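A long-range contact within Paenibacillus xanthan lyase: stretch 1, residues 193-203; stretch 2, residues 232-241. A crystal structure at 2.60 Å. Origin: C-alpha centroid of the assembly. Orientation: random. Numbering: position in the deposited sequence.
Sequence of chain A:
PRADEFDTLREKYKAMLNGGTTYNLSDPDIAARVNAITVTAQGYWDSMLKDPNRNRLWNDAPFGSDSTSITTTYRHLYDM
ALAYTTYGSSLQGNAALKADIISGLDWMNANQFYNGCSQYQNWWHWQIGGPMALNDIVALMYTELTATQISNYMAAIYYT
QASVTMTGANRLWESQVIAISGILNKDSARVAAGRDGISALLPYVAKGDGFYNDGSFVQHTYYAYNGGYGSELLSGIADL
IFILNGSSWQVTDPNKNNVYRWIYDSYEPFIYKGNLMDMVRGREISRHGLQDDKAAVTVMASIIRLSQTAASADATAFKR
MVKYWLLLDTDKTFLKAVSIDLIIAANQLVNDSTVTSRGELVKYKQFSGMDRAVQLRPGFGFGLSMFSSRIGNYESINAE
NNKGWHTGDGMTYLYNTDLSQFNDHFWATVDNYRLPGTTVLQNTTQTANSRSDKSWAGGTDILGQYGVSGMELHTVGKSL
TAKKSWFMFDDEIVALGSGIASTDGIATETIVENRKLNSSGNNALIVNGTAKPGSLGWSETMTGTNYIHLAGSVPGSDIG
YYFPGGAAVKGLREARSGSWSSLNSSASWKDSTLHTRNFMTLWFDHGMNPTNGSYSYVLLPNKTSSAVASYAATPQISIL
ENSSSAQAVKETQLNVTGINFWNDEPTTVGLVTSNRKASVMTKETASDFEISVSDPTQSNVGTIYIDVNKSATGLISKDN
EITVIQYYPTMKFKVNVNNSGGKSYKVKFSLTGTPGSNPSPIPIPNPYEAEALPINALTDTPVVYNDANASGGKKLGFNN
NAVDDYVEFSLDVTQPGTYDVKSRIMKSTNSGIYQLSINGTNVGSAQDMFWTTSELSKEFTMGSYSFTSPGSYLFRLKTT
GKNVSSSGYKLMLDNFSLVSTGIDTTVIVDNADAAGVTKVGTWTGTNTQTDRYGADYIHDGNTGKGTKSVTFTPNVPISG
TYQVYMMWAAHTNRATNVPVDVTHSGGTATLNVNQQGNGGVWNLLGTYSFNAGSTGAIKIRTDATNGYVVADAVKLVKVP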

# COMPACT_ATOMS: atom_id res chain seq x y z
N ALA A 193 -11.67 34.01 8.53
CA ALA A 193 -10.48 33.35 9.05
C ALA A 193 -10.85 31.93 9.43
O ALA A 193 -10.06 31.00 9.27
CB ALA A 193 -9.91 34.11 10.24
N GLY A 194 -12.08 31.76 9.92
CA GLY A 194 -12.56 30.43 10.26
C GLY A 194 -12.65 29.56 9.03
O GLY A 194 -12.12 28.45 9.01
N ARG A 195 -13.31 30.08 8.00
CA ARG A 195 -13.44 29.38 6.72
C ARG A 195 -12.08 28.99 6.17
O ARG A 195 -11.90 27.87 5.69
CB ARG A 195 -14.18 30.27 5.71
CG ARG A 195 -14.21 29.72 4.29
CD ARG A 195 -14.27 30.84 3.25
NE ARG A 195 -13.14 31.76 3.38
CZ ARG A 195 -13.18 33.05 3.04
NH1 ARG A 195 -14.29 33.58 2.55
NH2 ARG A 195 -12.10 33.81 3.21
N ASP A 196 -11.11 29.90 6.24
CA ASP A 196 -9.82 29.66 5.62
C ASP A 196 -9.00 28.62 6.38
O ASP A 196 -8.09 27.99 5.81
CB ASP A 196 -9.02 30.96 5.49
CG ASP A 196 -9.65 31.94 4.51
OD1 ASP A 196 -10.35 31.50 3.57
OD2 ASP A 196 -9.44 33.16 4.69
N GLY A 197 -9.31 28.42 7.65
CA GLY A 197 -8.51 27.55 8.49
C GLY A 197 -8.50 26.10 8.05
O GLY A 197 -7.50 25.39 8.26
N ILE A 198 -9.58 25.64 7.43
CA ILE A 198 -9.66 24.23 7.04
C ILE A 198 -8.97 23.87 5.70
O ILE A 198 -8.78 22.69 5.41
CB ILE A 198 -11.11 23.72 7.00
CG1 ILE A 198 -11.88 24.40 5.87
CG2 ILE A 198 -11.78 23.92 8.35
CD1 ILE A 198 -13.20 23.71 5.56
N SER A 199 -8.61 24.87 4.90
CA SER A 199 -8.03 24.58 3.58
C SER A 199 -6.80 23.67 3.66
O SER A 199 -6.69 22.70 2.92
CB SER A 199 -7.69 25.87 2.81
OG SER A 199 -8.87 26.58 2.47
N ALA A 200 -5.91 23.96 4.60
CA ALA A 200 -4.71 23.15 4.76
C ALA A 200 -5.00 21.69 5.09
O ALA A 200 -4.11 20.85 4.97
CB ALA A 200 -3.80 23.77 5.81
N LEU A 201 -6.23 21.38 5.49
CA LEU A 201 -6.63 20.01 5.82
C LEU A 201 -7.18 19.24 4.62
O LEU A 201 -7.42 18.03 4.70
CB LEU A 201 -7.73 20.01 6.89
CG LEU A 201 -7.43 20.59 8.27
CD1 LEU A 201 -8.70 20.60 9.08
CD2 LEU A 201 -6.35 19.78 8.95
N LEU A 202 -7.43 19.95 3.53
CA LEU A 202 -8.10 19.37 2.37
C LEU A 202 -7.25 18.54 1.37
O LEU A 202 -7.75 17.54 0.86
CB LEU A 202 -8.88 20.45 1.62
CG LEU A 202 -9.96 21.19 2.42
CD1 LEU A 202 -10.66 22.21 1.54
CD2 LEU A 202 -10.98 20.23 3.02
N PRO A 203 -6.00 18.95 1.07
CA PRO A 203 -5.29 18.22 0.01
C PRO A 203 -5.00 16.77 0.35
O PRO A 203 -4.97 16.41 1.53
CB PRO A 203 -3.97 18.98 -0.09
CG PRO A 203 -4.26 20.33 0.44
CD PRO A 203 -5.22 20.10 1.55
N GLU A 232 -13.23 12.36 12.83
CA GLU A 232 -13.53 13.66 13.40
C GLU A 232 -13.22 14.83 12.45
O GLU A 232 -13.92 15.84 12.48
CB GLU A 232 -12.97 13.86 14.83
CG GLU A 232 -11.47 14.09 14.99
CD GLU A 232 -10.93 13.60 16.34
OE1 GLU A 232 -11.06 12.39 16.66
OE2 GLU A 232 -10.37 14.42 17.10
N LEU A 233 -12.22 14.70 11.59
CA LEU A 233 -11.99 15.70 10.56
C LEU A 233 -13.19 15.77 9.63
O LEU A 233 -13.75 16.84 9.40
CB LEU A 233 -10.74 15.41 9.74
CG LEU A 233 -9.35 15.59 10.34
CD1 LEU A 233 -8.32 15.30 9.26
CD2 LEU A 233 -9.16 16.99 10.88
N LEU A 234 -13.59 14.61 9.10
CA LEU A 234 -14.77 14.53 8.23
C LEU A 234 -15.97 15.23 8.86
O LEU A 234 -16.70 15.96 8.18
CB LEU A 234 -15.12 13.07 7.94
CG LEU A 234 -16.41 12.87 7.12
CD1 LEU A 234 -16.26 13.36 5.67
CD2 LEU A 234 -16.86 11.43 7.14
N SER A 235 -16.17 15.02 10.15
CA SER A 235 -17.33 15.58 10.84
C SER A 235 -17.31 17.10 10.85
O SER A 235 -18.23 17.74 10.36
CB SER A 235 -17.40 15.06 12.27
OG SER A 235 -18.69 15.30 12.80
N GLY A 236 -16.24 17.67 11.41
CA GLY A 236 -16.09 19.11 11.50
C GLY A 236 -16.11 19.82 10.16
O GLY A 236 -16.73 20.88 10.02
N ILE A 237 -15.44 19.24 9.17
CA ILE A 237 -15.43 19.82 7.83
C ILE A 237 -16.81 19.76 7.15
O ILE A 237 -17.26 20.75 6.57
CB ILE A 237 -14.34 19.17 6.95
CG1 ILE A 237 -12.96 19.51 7.51
CG2 ILE A 237 -14.47 19.63 5.51
CD1 ILE A 237 -11.84 18.72 6.90
N ALA A 238 -17.49 18.63 7.26
CA ALA A 238 -18.82 18.53 6.71
C ALA A 238 -19.76 19.53 7.39
O ALA A 238 -20.68 20.05 6.76
CB ALA A 238 -19.35 17.11 6.84
N ASP A 239 -19.53 19.80 8.67
CA ASP A 239 -20.39 20.74 9.38
C ASP A 239 -20.08 22.17 8.97
O ASP A 239 -21.00 22.95 8.72
CB ASP A 239 -20.30 20.57 10.90
CG ASP A 239 -21.25 19.50 11.42
OD1 ASP A 239 -22.02 18.92 10.62
OD2 ASP A 239 -21.25 19.25 12.65
N LEU A 240 -18.80 22.51 8.89
CA LEU A 240 -18.42 23.85 8.46
C LEU A 240 -18.91 24.16 7.05
O LEU A 240 -19.41 25.26 6.79
CB LEU A 240 -16.92 24.04 8.52
CG LEU A 240 -16.45 24.84 9.73
CD1 LEU A 240 -15.01 25.23 9.55
CD2 LEU A 240 -17.33 26.07 9.91
N ILE A 241 -18.78 23.20 6.15
CA ILE A 241 -19.27 23.38 4.80
C ILE A 241 -20.77 23.64 4.81
O ILE A 241 -21.25 24.56 4.15
CB ILE A 241 -18.94 22.17 3.90
CG1 ILE A 241 -17.46 22.18 3.52
CG2 ILE A 241 -19.80 22.17 2.65
CD1 ILE A 241 -16.98 20.83 3.04

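Stretch 2 is regular helix throughout, and it meets stretch 1 along a single stripe of aliphatic side chains. No hydrogen bond or salt bridge crosses between the two; packing of methyl groups accounts for the contact, which buries 312 Å² counted over both sides.

The stretch opens, already in helix, with Glu232, whose side chain stays out of reach of stretch 1. Leu233 opens the contact. Its CA-to-CB bond points toward the other stretch, and an m, t rotamer carries CD2 to 4.1 Å from CD1 of Leu201, which uses the same rotamer and also points toward its partner. Leucine suits both places because its branch lies one carbon out from CB, long enough to bridge backbones whose CA atoms here are 8.4 Å apart.

Leu234 and Ser235 face elsewhere, and Gly236 adds no side chain. One turn on from Leu233 comes Ile237, the residue of stretch 2 most covered by stretch 1. Its amide bonds back to the helix, N to O of Leu233 at 2.9 Å, so the helical repeat sets the two contact residues one turn apart on the same side. Ile237 serves three partners. Its CG2 lies 4.3 Å from CD1 of Ile198, and its CD1 4.3 Å from CD1 of Leu201. Both methyls of Ile237, CD1 and CG2, lie 4.3 Å from CD2 of Leu202; the branched side chain offers methyls in two directions, which suits a residue with three neighbours. Here the backbones come nearer, 7.3 Å between the CA atoms of Ile198 and Ile237. Leu202 starts out sideways, yet its end comes nearer and joins the cluster.

Ala238 and Asp239 are again off the stripe; the carboxylate OD2 of Asp239 is satisfied elsewhere in the structure. Leu240 completes the pattern. Its chi1 of -103° lies between wells, and in this pose CD1 rests 3.7 Å from CG2 of Ile198, the closest approach in the contact. The same CD1 is 4.4 Å from the backbone O of Gly194, a residue that offers no side chain here. Ile241 only leans in, without making contact.

The rule on stretch 2 is therefore spacing of four, then three: Leu233, Ile237, Leu240. Stretch 1 answers with Ile198, Leu201 and Leu202. All but the partly exposed Leu201 are buried, a setting that suits aliphatic residues. Arg195, whose end leads away from stretch 2, forms a salt bridge with Asp196, NE to OD1 at 2.8 Å, and the pair takes no part in the contact.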